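Local structure of carboxylesterase (Ferroplasma acidiphilum, 3WJ2) at residues E49-K54 and Y70-A75; R63-R68 and I111-R116; S186-N191 and S230-D235; S193-E198 and R254-T259. The protein probably hydrolyses carboxylic esters as an alpha/beta-hydrolase-fold carboxylesterase of an acidophilic archaeon. All blocks are in the same frame, centred on the assembly; numbering follows the deposited sequence.

Contact 1 (E49-K54 and Y70-A75); sequences EIKEIK and YDDNNA
Lys51 lays its aliphatic chain across the backbone of Asp72, the two side chains crossing at about a right angle. Its CG sits 3.6 Å from Asp72 OD1. Beyond it the chain runs extended until chi4 (87°) turns NZ to Asp72 O, a 2.8 Å hydrogen bond whose donor is tilted 31° from the carbonyl plane. Asp72 answers through its side chain: OD1 accepts from Lys51 N at 2.9 Å, using the anti lone pair, while CD1 of Ile50 packs against its CB and CG. Next along, Glu52 and Asp71 form a hydrogen-bonded antiparallel pair, each N bonded to the other's O. Their side chains lie alongside each other, pointing the same way, with Glu52 OE1 only 3.0 Å from Asp71 OD2 although both are acceptors. On the other face of the hairpin Ile53 CD1 meets Tyr70 CD1 at 3.7 Å; the Tyr70 hydroxyl bonds to Asp96. Asp71 OD1 takes N-H groups from Asn73, from above the carboxylate plane in an Asx turn, and from Ala75, and OD2 forms a salt bridge with Lys109. An alanine at Asp71 would probably leave the N-H groups of Asn73 and Ala75 without this acceptor and Lys109 without its carboxylate, and the turn less firmly set. Such close carboxylates would be expected to repel and may raise the pKa of one, an effect Lys109 is likely to offset in part.

Contact 2 (R63-R68 and I111-R116); sequences RTLNAR and ISIEYR
Arg63 and Arg116 cross at about a right angle, with NE of Arg63 lying 3.4 Å over one face of the Arg116 guanidinium, toward its rim. Arg63 CG stands between the backbone N and the carbonyl carbon (chi1 75°), and this brings it to 3.8 Å from Arg116 CZ. The two planes are 37° apart and both groups are donors; the approach is probably made tolerable by shared counter-charge, since Asp129 forms salt bridges with NE of each arginine, and Asp132 takes NH1 of Arg63. Next to them Leu65 CD2 rests on the carbonyl O of Glu114, and CD1 reaches CG2 of Ile113 at 3.8 Å. On that face Ala67, which forms a non-hydrogen-bonded pair with Ile113, also touches Ile111 CG2 through its CB. Asn66 and Glu114 run side by side in the same direction. A water accepts from Asn66 N and donates to Glu114 OE1 at 3.0 Å. The backbones are joined by Glu114 N to Asn66 O and by the reciprocal bonds of Arg68 with Ser112. Glu114 OE2 accepts from Ile92 N, and the guanidinium of Arg68 forms salt bridges with Asp55, Glu93 and Asp96. Strand 63-71 lies between strands 52-60 and 109-113, antiparallel to both; Ile113 and Tyr115 pack on helix 125-139, and strand 78-82 flanks 109-113 on its other side.

Contact 3 (S186-N191 and S230-D235); sequences SLAPDN and SPLVAD
Leu187 and Pro231 cross at about a right angle, CD2 of the leucine lying 4.0 Å from both CB and CG of the proline ring. Chi1 of -70° sets Leu187 CG beside the backbone N, on the path that carries CD2 to this ring. Leu232 meets the 186-191 loop through one methyl: CD1 touches Leu187 CB at 3.8 Å and Ala188 CB at 3.5 Å, the latter tighter than usual van der Waals contact. Pro231 and Leu232, both in the 3-10 turn 231-233, close on the Leu187 carbonyl, whose oxygen accepts from Leu232 N at 3.2 Å. That bond is nearly straight at the hydrogen (168°), and the donor stands 19° from the carbonyl plane. Pro231 N also approaches this oxygen but has no hydrogen to give. Ser230 turns its CB to Leu187 O at 3.2 Å, while its OG comes near CD of Pro189, a residue at the centre of an inverse gamma turn. At the outer end Pro189 CD and Val233 CG1 touch more loosely. Tyr260 of helix 254-266 packs on both Leu187 and Pro231, and Phe192 of the second subunit packs on Ala188, Pro189 and Leu232. With a single hydrogen bond between the two loops, the junction is held largely by apolar packing, and it carries on into the subunit interface, where Leu232 O accepts from Asn191 ND2 of the second subunit.

Contact 4 (S193-E198 and R254-T259); sequences SRSFIE and RDPEET
Ser195 and Asp255 exchange two hydrogen bonds between the starts of two helices. Asp255 N donates to Ser195 OG at 2.9 Å, and Ser195 N donates to Asp255 OD2 at 3.0 Å, reaching the oxygen from 58° out of the carboxylate plane. Chi1 of 58° sets Ser195 OG between its backbone N and carbonyl carbon, which brings it to Asp255 N; the hydroxyl also bonds to Pro252 O. A water accepts from Arg194 N and donates to Asp255 OD2 at 2.7 Å, so this oxygen serves two N-H groups of one helix start, one through water. The other oxygen, OD1, is gripped side-on in a salt bridge by NE and NH2 of Arg254, whose NH1 bonds to Glu249 O. Ser195 CB packs over one guanidinium face, 3.9 Å from Arg254 NE. An alanine at Asp255 would probably leave the Arg254 charge without this mate and Ser195 N without its acceptor, loosening the join between the helices. Ser193 OG, also bonded to Asp190 OD2, caps the shorter helix by accepting from Phe196 N at 3.1 Å, and its CB lies against Asp255 CB. The segments of helices 194-198 and 254-266 run nearly antiparallel, at 163°, with axes 8.9 Å apart at their closest. Helix 207-217 packs on Phe196, strand 243-248 touches Arg254 and Glu257, and the second subunit lies against Arg194, Pro256 and Thr259.

In the fold
From the N terminus, contact 1 closes the hairpin of strands 52-60 and 63-71 at its open end. Contact 2 crosses it, starting within that loop and carrying strand 63-71 on to strand 109-113; the two touch where Ile53 meets Arg68, and together they build one edge of the central sheet. The chain then passes strand 180-183 to contact 3, which joins the loop before helix 194-198 to the one preceding strand 243-248. Contact 4 opens within the span contact 3 closes and ends beyond it, so they cross, bringing helix 194-198 to helix 254-266. Contacts 3 and 4 both reach the second subunit; contacts 1 and 4 lie about 37 Å apart between centres.

Contact 1 (E49-K54 and Y70-A75)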
loop_
_atom_site.group_PDB
_atom_site.type_symbol
_atom_site.label_atom_id
_atom_site.label_comp_id
_atom_site.label_asym_id
_atom_site.label_seq_id
_atom_site.Cartn_x
_atom_site.Cartn_y
_atom_site.Cartn_z
ATOM N N GLU B 49 10.980 -20.872 33.105
ATOM C CA GLU B 49 11.882 -20.861 34.270
ATOM C C GLU B 49 13.021 -19.940 34.073
ATOM O O GLU B 49 13.709 -19.941 33.030
ATOM C CB GLU B 49 12.395 -22.288 34.624
ATOM C CG GLU B 49 11.218 -23.109 35.130
ATOM C CD GLU B 49 10.438 -22.454 36.318
ATOM O OE1 GLU B 49 11.061 -22.066 37.362
ATOM O OE2 GLU B 49 9.187 -22.346 36.209
ATOM N N ILE B 50 13.242 -19.117 35.108
ATOM C CA ILE B 50 14.372 -18.234 35.123
ATOM C C ILE B 50 15.217 -18.407 36.398
ATOM O O ILE B 50 14.649 -18.419 37.483
ATOM C CB ILE B 50 13.890 -16.719 35.071
ATOM C CG1 ILE B 50 13.142 -16.505 33.734
ATOM C CG2 ILE B 50 15.090 -15.744 35.233
ATOM C CD1 ILE B 50 14.049 -16.630 32.546
ATOM N N LYS B 51 16.535 -18.464 36.239
ATOM C CA LYS B 51 17.455 -18.676 37.407
ATOM C C LYS B 51 17.280 -17.687 38.558
ATOM O O LYS B 51 17.128 -18.065 39.727
ATOM C CB LYS B 51 18.882 -18.605 36.963
ATOM C CG LYS B 51 19.309 -19.773 36.106
ATOM C CD LYS B 51 20.815 -19.773 35.959
ATOM C CE LYS B 51 21.201 -20.922 35.011
ATOM N NZ LYS B 51 21.151 -20.451 33.579
ATOM N N GLU B 52 17.286 -16.393 38.244
ATOM C CA GLU B 52 17.101 -15.403 39.311
ATOM C C GLU B 52 16.065 -14.350 38.988
ATOM O O GLU B 52 16.116 -13.754 37.886
ATOM C CB GLU B 52 18.436 -14.796 39.785
ATOM C CG GLU B 52 19.334 -13.970 38.919
ATOM C CD GLU B 52 20.175 -12.902 39.729
ATOM O OE1 GLU B 52 20.645 -11.879 39.128
ATOM O OE2 GLU B 52 20.362 -13.089 40.966
ATOM N N ILE B 53 15.161 -14.159 39.929
ATOM C CA ILE B 53 14.156 -13.088 39.808
ATOM C C ILE B 53 14.161 -12.289 41.110
ATOM O O ILE B 53 14.098 -12.862 42.223
ATOM C CB ILE B 53 12.775 -13.604 39.495
ATOM C CG1 ILE B 53 12.790 -14.479 38.198
ATOM C CG2 ILE B 53 11.665 -12.418 39.341
ATOM C CD1 ILE B 53 11.435 -14.812 37.643
ATOM N N LYS B 54 14.219 -10.964 41.001
ATOM C CA LYS B 54 14.267 -10.147 42.196
ATOM C C LYS B 54 13.436 -8.890 42.003
ATOM O O LYS B 54 13.565 -8.208 40.973
ATOM C CB LYS B 54 15.653 -9.786 42.554
ATOM C CG LYS B 54 15.660 -9.052 43.898
ATOM C CD LYS B 54 17.096 -8.643 44.308
ATOM C CE LYS B 54 17.144 -8.154 45.758
ATOM N NZ LYS B 54 16.244 -7.003 46.048
ATOM N N TYR B 70 14.784 -9.859 35.972
ATOM C CA TYR B 70 14.799 -11.282 35.522
ATOM C C TYR B 70 16.147 -11.529 34.960
ATOM O O TYR B 70 16.623 -10.746 34.069
ATOM C CB TYR B 70 13.793 -11.503 34.386
ATOM C CG TYR B 70 12.383 -11.149 34.714
ATOM C CD1 TYR B 70 11.477 -12.123 35.157
ATOM C CD2 TYR B 70 11.901 -9.792 34.604
ATOM C CE1 TYR B 70 10.184 -11.794 35.414
ATOM C CE2 TYR B 70 10.654 -9.457 34.879
ATOM C CZ TYR B 70 9.721 -10.454 35.281
ATOM O OH TYR B 70 8.412 -10.151 35.519
ATOM N N ASP B 71 16.849 -12.604 35.376
ATOM C CA ASP B 71 18.199 -12.774 34.878
ATOM C C ASP B 71 18.436 -14.280 34.831
ATOM O O ASP B 71 18.404 -14.933 35.892
ATOM C CB ASP B 71 19.197 -12.152 35.865
ATOM C CG ASP B 71 20.630 -12.235 35.409
ATOM O OD1 ASP B 71 20.894 -12.677 34.264
ATOM O OD2 ASP B 71 21.514 -11.815 36.235
ATOM N N ASP B 72 18.500 -14.813 33.623
ATOM C CA ASP B 72 18.719 -16.272 33.484
ATOM C C ASP B 72 20.169 -16.629 33.287
ATOM O O ASP B 72 20.481 -17.781 32.906
ATOM C CB ASP B 72 17.946 -16.755 32.253
ATOM C CG ASP B 72 17.572 -18.266 32.319
ATOM O OD1 ASP B 72 17.239 -18.789 33.393
ATOM O OD2 ASP B 72 17.584 -18.909 31.231
ATOM N N ASN B 73 21.086 -15.693 33.388
ATOM C CA ASN B 73 22.433 -15.908 32.806
ATOM C C ASN B 73 23.548 -15.165 33.563
ATOM O O ASN B 73 24.592 -14.889 32.989
ATOM C CB ASN B 73 22.345 -15.507 31.290
ATOM C CG ASN B 73 23.519 -15.975 30.445
ATOM O OD1 ASN B 73 24.239 -16.956 30.792
ATOM N ND2 ASN B 73 23.736 -15.273 29.298
ATOM N N ASN B 74 23.314 -14.829 34.825
ATOM C CA ASN B 74 24.143 -13.905 35.624
ATOM C C ASN B 74 24.743 -12.752 34.777
ATOM O O ASN B 74 25.931 -12.500 34.745
ATOM C CB ASN B 74 25.251 -14.694 36.395
ATOM C CG ASN B 74 25.906 -13.868 37.537
ATOM O OD1 ASN B 74 25.274 -13.014 38.164
ATOM N ND2 ASN B 74 27.191 -14.129 37.787
ATOM N N ALA B 75 23.891 -12.055 34.001
ATOM C CA ALA B 75 24.407 -11.171 32.979
ATOM C C ALA B 75 25.003 -9.886 33.465
ATOM O O ALA B 75 24.535 -9.368 34.460
ATOM C CB ALA B 75 23.172 -10.791 32.046
#

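Contact 2 (R63-R68 and I111-R116)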
loop_
_atom_site.group_PDB
_atom_site.type_symbol
_atom_site.label_atom_id
_atom_site.label_comp_id
_atom_site.label_asym_id
_atom_site.label_seq_id
_atom_site.Cartn_x
_atom_site.Cartn_y
_atom_site.Cartn_z
ATOM N N ARG B 63 8.115 9.761 44.248
ATOM C CA ARG B 63 7.328 8.575 44.036
ATOM C C ARG B 63 8.282 7.401 43.938
ATOM O O ARG B 63 9.402 7.572 43.548
ATOM C CB ARG B 63 6.448 8.679 42.725
ATOM C CG ARG B 63 7.213 8.510 41.384
ATOM C CD ARG B 63 7.986 9.815 41.028
ATOM N NE ARG B 63 8.427 9.743 39.625
ATOM C CZ ARG B 63 9.370 10.499 39.062
ATOM N NH1 ARG B 63 9.583 10.411 37.726
ATOM N NH2 ARG B 63 10.122 11.378 39.795
ATOM N N THR B 64 7.784 6.232 44.334
ATOM C CA THR B 64 8.562 4.994 44.231
ATOM C C THR B 64 7.833 4.061 43.232
ATOM O O THR B 64 6.587 3.969 43.236
ATOM C CB THR B 64 8.565 4.348 45.639
ATOM O OG1 THR B 64 9.282 5.253 46.506
ATOM C CG2 THR B 64 9.210 3.005 45.592
ATOM N N LEU B 65 8.631 3.425 42.357
ATOM C CA LEU B 65 8.053 2.512 41.378
ATOM C C LEU B 65 8.466 1.087 41.761
ATOM O O LEU B 65 9.641 0.857 42.166
ATOM C CB LEU B 65 8.704 2.739 40.005
ATOM C CG LEU B 65 8.597 4.225 39.586
ATOM C CD1 LEU B 65 9.192 4.345 38.139
ATOM C CD2 LEU B 65 7.193 4.850 39.558
ATOM N N ASN B 66 7.579 0.162 41.470
ATOM C CA ASN B 66 8.003 -1.246 41.506
ATOM C C ASN B 66 8.846 -1.582 40.281
ATOM O O ASN B 66 8.603 -1.057 39.167
ATOM C CB ASN B 66 6.833 -2.222 41.531
ATOM C CG ASN B 66 6.023 -2.165 42.806
ATOM O OD1 ASN B 66 4.767 -2.300 42.811
ATOM N ND2 ASN B 66 6.709 -2.023 43.876
ATOM N N ALA B 67 9.833 -2.478 40.436
ATOM C CA ALA B 67 10.616 -3.051 39.295
ATOM C C ALA B 67 10.914 -4.498 39.552
ATOM O O ALA B 67 11.133 -4.874 40.731
ATOM C CB ALA B 67 11.851 -2.335 39.060
ATOM N N ARG B 68 10.826 -5.332 38.526
ATOM C CA ARG B 68 11.227 -6.744 38.675
ATOM C C ARG B 68 12.358 -7.040 37.741
ATOM O O ARG B 68 12.220 -6.840 36.499
ATOM C CB ARG B 68 10.036 -7.683 38.486
ATOM C CG ARG B 68 10.401 -9.141 38.587
ATOM C CD ARG B 68 9.195 -10.027 38.620
ATOM N NE ARG B 68 8.380 -9.815 39.851
ATOM C CZ ARG B 68 7.100 -10.160 40.049
ATOM N NH1 ARG B 68 6.336 -10.764 39.091
ATOM N NH2 ARG B 68 6.540 -9.860 41.244
ATOM N N ILE B 111 14.735 -5.662 33.270
ATOM C CA ILE B 111 14.194 -5.015 34.464
ATOM C C ILE B 111 12.885 -4.389 34.044
ATOM O O ILE B 111 12.852 -3.337 33.374
ATOM C CB ILE B 111 15.167 -3.948 35.075
ATOM C CG1 ILE B 111 16.524 -4.661 35.379
ATOM C CG2 ILE B 111 14.512 -3.299 36.354
ATOM C CD1 ILE B 111 17.632 -3.651 35.886
ATOM N N SER B 112 11.787 -4.980 34.481
ATOM C CA SER B 112 10.460 -4.519 34.085
ATOM C C SER B 112 9.993 -3.478 35.072
ATOM O O SER B 112 9.914 -3.706 36.312
ATOM C CB SER B 112 9.547 -5.758 34.015
ATOM O OG SER B 112 8.200 -5.321 33.779
ATOM N N ILE B 113 9.738 -2.256 34.574
ATOM C CA ILE B 113 9.429 -1.122 35.460
ATOM C C ILE B 113 7.989 -0.697 35.418
ATOM O O ILE B 113 7.373 -0.554 34.342
ATOM C CB ILE B 113 10.329 0.087 35.092
ATOM C CG1 ILE B 113 11.793 -0.282 35.368
ATOM C CG2 ILE B 113 9.958 1.341 35.888
ATOM C CD1 ILE B 113 12.756 0.535 34.510
ATOM N N GLU B 114 7.398 -0.586 36.604
ATOM C CA GLU B 114 6.012 -0.118 36.727
ATOM C C GLU B 114 5.887 1.379 36.810
ATOM O O GLU B 114 5.754 1.952 37.940
ATOM C CB GLU B 114 5.260 -0.717 37.957
ATOM C CG GLU B 114 4.535 -1.894 37.587
ATOM C CD GLU B 114 3.809 -2.522 38.781
ATOM O OE1 GLU B 114 3.687 -1.940 39.909
ATOM O OE2 GLU B 114 3.471 -3.676 38.555
ATOM N N TYR B 115 5.774 2.045 35.652
ATOM C CA TYR B 115 5.491 3.494 35.663
ATOM C C TYR B 115 4.066 3.803 35.994
ATOM O O TYR B 115 3.218 2.888 36.024
ATOM C CB TYR B 115 5.836 4.052 34.242
ATOM C CG TYR B 115 5.056 3.354 33.101
ATOM C CD1 TYR B 115 3.763 3.832 32.722
ATOM C CD2 TYR B 115 5.606 2.205 32.455
ATOM C CE1 TYR B 115 3.109 3.168 31.677
ATOM C CE2 TYR B 115 4.945 1.616 31.363
ATOM C CZ TYR B 115 3.711 2.111 31.036
ATOM O OH TYR B 115 2.932 1.561 30.032
ATOM N N ARG B 116 3.801 5.055 36.319
ATOM C CA ARG B 116 2.446 5.486 36.818
ATOM C C ARG B 116 1.489 5.564 35.614
ATOM O O ARG B 116 1.867 5.978 34.474
ATOM C CB ARG B 116 2.555 6.796 37.554
ATOM C CG ARG B 116 3.325 6.548 38.904
ATOM C CD ARG B 116 3.619 7.900 39.608
ATOM N NE ARG B 116 4.479 8.724 38.752
ATOM C CZ ARG B 116 4.767 10.012 38.930
ATOM N NH1 ARG B 116 4.161 10.599 40.005
ATOM N NH2 ARG B 116 5.551 10.689 38.094
HETATM O O HOH W 1 4.789 0.711 40.895
#

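Contact 3 (S186-N191 and S230-D235)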
loop_
_atom_site.group_PDB
_atom_site.type_symbol
_atom_site.label_atom_id
_atom_site.label_comp_id
_atom_site.label_asym_id
_atom_site.label_seq_id
_atom_site.Cartn_x
_atom_site.Cartn_y
_atom_site.Cartn_z
ATOM N N SER B 186 3.329 3.649 20.072
ATOM C CA SER B 186 2.467 4.777 19.663
ATOM C C SER B 186 3.506 5.942 19.484
ATOM O O SER B 186 4.501 6.048 20.246
ATOM C CB SER B 186 1.318 5.042 20.629
ATOM O OG SER B 186 1.910 5.098 21.954
ATOM N N LEU B 187 3.462 6.709 18.429
ATOM C CA LEU B 187 4.463 7.742 18.308
ATOM C C LEU B 187 3.912 9.130 17.892
ATOM O O LEU B 187 4.667 10.141 17.848
ATOM C CB LEU B 187 5.442 7.378 17.217
ATOM C CG LEU B 187 6.384 6.168 17.548
ATOM C CD1 LEU B 187 7.010 5.674 16.181
ATOM C CD2 LEU B 187 7.404 6.515 18.569
ATOM N N ALA B 188 2.754 9.114 17.273
ATOM C CA ALA B 188 2.262 10.320 16.545
ATOM C C ALA B 188 0.793 10.560 16.881
ATOM O O ALA B 188 -0.003 9.641 17.268
ATOM C CB ALA B 188 2.429 10.109 14.989
ATOM N N PRO B 189 0.364 11.833 16.601
ATOM C CA PRO B 189 -1.030 12.131 16.799
ATOM C C PRO B 189 -1.825 11.639 15.607
ATOM O O PRO B 189 -2.330 12.499 14.832
ATOM C CB PRO B 189 -1.062 13.664 16.807
ATOM C CG PRO B 189 0.096 14.070 15.860
ATOM C CD PRO B 189 1.158 13.016 16.172
ATOM N N ASP B 190 -2.191 10.368 15.554
ATOM C CA ASP B 190 -2.722 9.819 14.199
ATOM C C ASP B 190 -4.143 9.318 14.193
ATOM O O ASP B 190 -4.463 8.269 14.785
ATOM C CB ASP B 190 -1.726 8.750 13.739
ATOM C CG ASP B 190 -2.089 8.129 12.386
ATOM O OD1 ASP B 190 -2.859 8.798 11.708
ATOM O OD2 ASP B 190 -1.533 7.034 12.095
ATOM N N ASN B 191 -5.056 9.998 13.514
ATOM C CA ASN B 191 -6.384 9.435 13.228
ATOM C C ASN B 191 -6.676 9.488 11.722
ATOM O O ASN B 191 -7.838 9.586 11.253
ATOM C CB ASN B 191 -7.519 10.108 14.025
ATOM C CG ASN B 191 -7.748 11.540 13.602
ATOM O OD1 ASN B 191 -6.839 12.189 13.072
ATOM N ND2 ASN B 191 -8.927 12.070 13.884
ATOM N N SER B 230 4.828 12.691 21.780
ATOM C CA SER B 230 4.785 12.105 20.429
ATOM C C SER B 230 6.147 12.332 19.789
ATOM O O SER B 230 6.433 13.436 19.225
ATOM C CB SER B 230 3.706 12.731 19.450
ATOM O OG SER B 230 2.326 12.475 19.902
ATOM N N PRO B 231 7.069 11.397 19.794
ATOM C CA PRO B 231 8.421 11.551 19.269
ATOM C C PRO B 231 8.448 11.979 17.801
ATOM O O PRO B 231 9.440 12.565 17.360
ATOM C CB PRO B 231 9.033 10.116 19.427
ATOM C CG PRO B 231 8.375 9.680 20.744
ATOM C CD PRO B 231 6.905 10.182 20.628
ATOM N N LEU B 232 7.385 11.675 17.044
ATOM C CA LEU B 232 7.424 12.044 15.639
ATOM C C LEU B 232 7.345 13.550 15.498
ATOM O O LEU B 232 7.583 14.016 14.388
ATOM C CB LEU B 232 6.271 11.338 14.848
ATOM C CG LEU B 232 6.814 10.030 14.351
ATOM C CD1 LEU B 232 5.591 9.126 13.895
ATOM C CD2 LEU B 232 7.815 10.177 13.129
ATOM N N VAL B 233 7.027 14.296 16.547
ATOM C CA VAL B 233 7.018 15.785 16.398
ATOM C C VAL B 233 8.399 16.392 16.615
ATOM O O VAL B 233 8.515 17.648 16.467
ATOM C CB VAL B 233 5.833 16.438 17.197
ATOM C CG1 VAL B 233 4.483 15.816 16.804
ATOM C CG2 VAL B 233 6.050 16.374 18.591
ATOM N N ALA B 234 9.432 15.617 17.012
ATOM C CA ALA B 234 10.832 16.108 17.183
ATOM C C ALA B 234 11.283 16.700 15.855
ATOM O O ALA B 234 10.852 16.299 14.794
ATOM C CB ALA B 234 11.783 15.008 17.569
ATOM N N ASP B 235 12.128 17.693 15.945
ATOM C CA ASP B 235 12.585 18.242 14.671
ATOM C C ASP B 235 13.970 17.702 14.267
ATOM O O ASP B 235 14.448 17.995 13.169
ATOM C CB ASP B 235 12.453 19.785 14.667
ATOM C CG ASP B 235 13.159 20.420 15.822
ATOM O OD1 ASP B 235 14.178 19.834 16.286
ATOM O OD2 ASP B 235 12.685 21.521 16.272
#

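Contact 4 (S193-E198 and R254-T259)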
loop_
_atom_site.group_PDB
_atom_site.type_symbol
_atom_site.label_atom_id
_atom_site.label_comp_id
_atom_site.label_asym_id
_atom_site.label_seq_id
_atom_site.Cartn_x
_atom_site.Cartn_y
_atom_site.Cartn_z
ATOM N N SER B 193 -3.766 8.237 9.042
ATOM C CA SER B 193 -2.887 7.481 8.122
ATOM C C SER B 193 -3.649 6.256 7.544
ATOM O O SER B 193 -4.725 5.914 7.962
ATOM C CB SER B 193 -1.612 6.983 8.813
ATOM O OG SER B 193 -2.020 5.956 9.778
ATOM N N ARG B 194 -3.115 5.707 6.478
ATOM C CA ARG B 194 -3.810 4.604 5.837
ATOM C C ARG B 194 -3.819 3.361 6.734
ATOM O O ARG B 194 -4.854 2.742 6.848
ATOM C CB ARG B 194 -3.173 4.309 4.495
ATOM C CG ARG B 194 -3.989 3.140 3.736
ATOM C CD ARG B 194 -3.386 2.785 2.321
ATOM N NE ARG B 194 -4.281 1.721 1.741
ATOM C CZ ARG B 194 -5.454 1.938 1.132
ATOM N NH1 ARG B 194 -5.916 3.187 0.969
ATOM N NH2 ARG B 194 -6.233 0.904 0.715
ATOM N N SER B 195 -2.699 3.107 7.458
ATOM C CA SER B 195 -2.836 1.904 8.327
ATOM C C SER B 195 -3.884 2.196 9.388
ATOM O O SER B 195 -4.617 1.295 9.855
ATOM C CB SER B 195 -1.490 1.547 9.009
ATOM O OG SER B 195 -0.974 2.654 9.812
ATOM N N PHE B 196 -3.928 3.453 9.903
ATOM C CA PHE B 196 -4.950 3.750 10.919
ATOM C C PHE B 196 -6.395 3.494 10.474
ATOM O O PHE B 196 -7.149 2.800 11.167
ATOM C CB PHE B 196 -4.840 5.218 11.422
ATOM C CG PHE B 196 -5.986 5.587 12.315
ATOM C CD1 PHE B 196 -5.841 5.417 13.711
ATOM C CD2 PHE B 196 -7.194 6.103 11.805
ATOM C CE1 PHE B 196 -6.968 5.754 14.592
ATOM C CE2 PHE B 196 -8.267 6.409 12.658
ATOM C CZ PHE B 196 -8.117 6.230 14.040
ATOM N N ILE B 197 -6.720 4.007 9.280
ATOM C CA ILE B 197 -8.075 3.857 8.822
ATOM C C ILE B 197 -8.359 2.446 8.346
ATOM O O ILE B 197 -9.460 1.940 8.566
ATOM C CB ILE B 197 -8.432 4.966 7.797
ATOM C CG1 ILE B 197 -9.933 5.211 7.766
ATOM C CG2 ILE B 197 -7.842 4.632 6.385
ATOM C CD1 ILE B 197 -10.455 5.762 9.107
ATOM N N GLU B 198 -7.389 1.803 7.744
ATOM C CA GLU B 198 -7.734 0.449 7.228
ATOM C C GLU B 198 -7.870 -0.571 8.307
ATOM O O GLU B 198 -8.614 -1.580 8.177
ATOM C CB GLU B 198 -6.690 -0.038 6.264
ATOM C CG GLU B 198 -6.572 0.851 4.948
ATOM C CD GLU B 198 -7.869 0.936 4.180
ATOM O OE1 GLU B 198 -8.174 -0.136 3.597
ATOM O OE2 GLU B 198 -8.673 1.899 4.287
ATOM N N ARG B 254 0.987 1.106 12.588
ATOM C CA ARG B 254 2.113 0.684 11.801
ATOM C C ARG B 254 2.756 1.833 10.985
ATOM O O ARG B 254 3.975 1.946 10.955
ATOM C CB ARG B 254 1.615 -0.398 10.806
ATOM C CG ARG B 254 2.688 -0.940 9.825
ATOM C CD ARG B 254 1.993 -1.716 8.681
ATOM N NE ARG B 254 1.470 -0.719 7.761
ATOM C CZ ARG B 254 0.726 -1.082 6.702
ATOM N NH1 ARG B 254 0.274 -2.339 6.576
ATOM N NH2 ARG B 254 0.313 -0.142 5.854
ATOM N N ASP B 255 1.941 2.571 10.240
ATOM C CA ASP B 255 2.625 3.521 9.270
ATOM C C ASP B 255 3.538 4.584 9.979
ATOM O O ASP B 255 4.698 4.751 9.559
ATOM C CB ASP B 255 1.642 4.210 8.349
ATOM C CG ASP B 255 1.078 3.236 7.233
ATOM O OD1 ASP B 255 1.633 2.150 7.042
ATOM O OD2 ASP B 255 0.097 3.640 6.581
ATOM N N PRO B 256 3.056 5.212 11.074
ATOM C CA PRO B 256 3.996 6.131 11.753
ATOM C C PRO B 256 5.269 5.467 12.268
ATOM O O PRO B 256 6.344 6.102 12.296
ATOM C CB PRO B 256 3.132 6.731 12.916
ATOM C CG PRO B 256 1.657 6.588 12.430
ATOM C CD PRO B 256 1.730 5.208 11.720
ATOM N N GLU B 257 5.181 4.179 12.667
ATOM C CA GLU B 257 6.386 3.524 13.100
ATOM C C GLU B 257 7.397 3.333 12.026
ATOM O O GLU B 257 8.591 3.320 12.241
ATOM C CB GLU B 257 5.990 2.110 13.711
ATOM C CG GLU B 257 5.122 2.276 14.972
ATOM C CD GLU B 257 4.376 0.994 15.289
ATOM O OE1 GLU B 257 4.520 0.057 14.486
ATOM O OE2 GLU B 257 3.618 1.014 16.335
ATOM N N GLU B 258 6.907 2.992 10.814
ATOM C CA GLU B 258 7.785 2.687 9.684
ATOM C C GLU B 258 8.366 4.048 9.243
ATOM O O GLU B 258 9.589 4.067 8.949
ATOM C CB GLU B 258 6.992 2.003 8.563
ATOM C CG GLU B 258 6.534 0.588 9.135
ATOM C CD GLU B 258 5.999 -0.343 8.079
ATOM O OE1 GLU B 258 5.741 0.064 6.871
ATOM O OE2 GLU B 258 5.776 -1.518 8.423
ATOM N N THR B 259 7.605 5.112 9.425
ATOM C CA THR B 259 8.216 6.478 9.143
ATOM C C THR B 259 9.301 6.787 10.147
ATOM O O THR B 259 10.411 7.217 9.786
ATOM C CB THR B 259 7.160 7.545 9.246
ATOM O OG1 THR B 259 6.187 7.334 8.179
ATOM C CG2 THR B 259 7.713 8.987 9.261
HETATM O O HOH W 2 -0.357 6.171 5.629
#